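Local atomic coordinates of glucosamine kinase (Streptacidiphilus jiangxiensis, PDB entry 6HWJ), a protein that catalyses the magnesium-dependent transfer of phosphate from ATP to D-glucosamine, giving D-glucosamine 6-phosphate, and acts more weakly on glucose. Residues R203-A206 and T211-Q214. Residues are numbered along the deposited sequence; the frame is centred on the assembly and turned at random.
Sequences RRLA and TMDQ
L205 reaches from the last turn of helix 194-207 to the start of helix 212-234, where T211 and M212 receive it. Its CB leaves the backbone toward the second helix, and CG, anti to the backbone N (chi1 171°), sets the two methyls against that helix start. One branch meets main chain: L205 CD1 lies 3.6 Å from M212 N and 3.7 Å from T211 C, against the peptide that leads into the helix. The other branch meets a side chain: L205 CD2 is 4.1 Å from both SD and CE of M212. M212 starts away from L205, but bends at chi2 and chi3 bring SD and CE back to the CD2 methyl. No hydrogen bond joins the two segments; the contact is apolar. T211, whose carbonyl carbon CD1 touches, is the N-cap residue and forms a capping box with Q214: Q214 N donates to T211 OG1 at 3.1 Å. In return T211 N bonds Q214 OE1 at 2.9 Å, tilted 21° from the carbonyl plane. This reciprocal pair caps the first turn of helix 212-234. L205 and M212 both also pack on W368, so the end of helix 194-207 and the start of helix 212-234 share helix 362-386 as a neighbour, away from the substrate and magnesium sites.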
loop_
_atom_site.group_PDB
_atom_site.type_symbol
_atom_site.label_atom_id
_atom_site.label_comp_id
_atom_site.label_asym_id
_atom_site.label_seq_id
_atom_site.Cartn_x
_atom_site.Cartn_y
_atom_site.Cartn_z
ATOM N N ARG A 203 -8.190 -8.664 22.047
ATOM C CA ARG A 203 -8.679 -9.889 22.658
ATOM C C ARG A 203 -8.106 -10.057 24.063
ATOM O O ARG A 203 -8.819 -10.430 25.011
ATOM C CB ARG A 203 -8.285 -11.063 21.755
ATOM C CG ARG A 203 -8.905 -12.387 22.061
ATOM C CD ARG A 203 -8.670 -13.338 20.885
ATOM N NE ARG A 203 -9.745 -13.267 19.892
ATOM C CZ ARG A 203 -9.612 -13.602 18.606
ATOM N NH1 ARG A 203 -8.437 -14.004 18.131
ATOM N NH2 ARG A 203 -10.655 -13.526 17.793
ATOM N N ARG A 204 -6.816 -9.773 24.226
ATOM C CA ARG A 204 -6.206 -9.890 25.546
ATOM C C ARG A 204 -6.800 -8.876 26.507
ATOM O O ARG A 204 -7.103 -9.214 27.659
ATOM C CB ARG A 204 -4.682 -9.747 25.420
ATOM C CG ARG A 204 -4.039 -10.959 24.742
ATOM C CD ARG A 204 -2.548 -10.764 24.448
ATOM N NE ARG A 204 -1.719 -10.795 25.657
ATOM C CZ ARG A 204 -0.793 -9.888 25.975
ATOM N NH1 ARG A 204 -0.543 -8.859 25.175
ATOM N NH2 ARG A 204 -0.105 -10.021 27.095
ATOM N N LEU A 205 -7.027 -7.645 26.039
ATOM C CA LEU A 205 -7.777 -6.674 26.830
ATOM C C LEU A 205 -9.119 -7.254 27.277
ATOM O O LEU A 205 -9.476 -7.193 28.457
ATOM C CB LEU A 205 -7.994 -5.392 26.023
ATOM C CG LEU A 205 -8.941 -4.335 26.616
ATOM C CD1 LEU A 205 -8.335 -3.713 27.863
ATOM C CD2 LEU A 205 -9.260 -3.267 25.582
ATOM N N ALA A 206 -9.880 -7.820 26.336
ATOM C CA ALA A 206 -11.202 -8.340 26.680
ATOM C C ALA A 206 -11.107 -9.434 27.732
ATOM O O ALA A 206 -11.992 -9.546 28.593
ATOM C CB ALA A 206 -11.897 -8.859 25.426
ATOM N N THR A 211 -4.349 -4.227 30.530
ATOM C CA THR A 211 -5.149 -3.098 30.963
ATOM C C THR A 211 -5.535 -2.250 29.760
ATOM O O THR A 211 -4.942 -2.356 28.683
ATOM C CB THR A 211 -4.368 -2.227 31.937
ATOM O OG1 THR A 211 -3.228 -1.693 31.258
ATOM C CG2 THR A 211 -3.917 -3.050 33.126
ATOM N N MET A 212 -6.535 -1.385 29.964
ATOM C CA MET A 212 -6.902 -0.439 28.922
ATOM C C MET A 212 -5.701 0.387 28.487
ATOM O O MET A 212 -5.466 0.578 27.288
ATOM C CB MET A 212 -8.034 0.476 29.423
ATOM C CG MET A 212 -8.578 1.424 28.369
ATOM S SD MET A 212 -9.289 0.587 26.950
ATOM C CE MET A 212 -10.804 -0.062 27.639
ATOM N N ASP A 213 -4.907 0.877 29.451
ATOM C CA ASP A 213 -3.726 1.666 29.104
ATOM C C ASP A 213 -2.800 0.887 28.182
ATOM O O ASP A 213 -2.301 1.419 27.182
ATOM C CB ASP A 213 -2.980 2.083 30.371
ATOM C CG ASP A 213 -1.717 2.841 30.071
ATOM O OD1 ASP A 213 -1.826 4.013 29.660
ATOM O OD2 ASP A 213 -0.616 2.257 30.213
ATOM N N GLN A 214 -2.543 -0.379 28.512
ATOM C CA GLN A 214 -1.642 -1.182 27.708
ATOM C C GLN A 214 -2.227 -1.435 26.328
ATOM O O GLN A 214 -1.503 -1.416 25.326
ATOM C CB GLN A 214 -1.355 -2.509 28.404
ATOM C CG GLN A 214 -0.482 -2.351 29.626
ATOM C CD GLN A 214 -0.486 -3.589 30.491
ATOM O OE1 GLN A 214 -1.476 -4.328 30.552
ATOM N NE2 GLN A 214 0.629 -3.821 31.179
#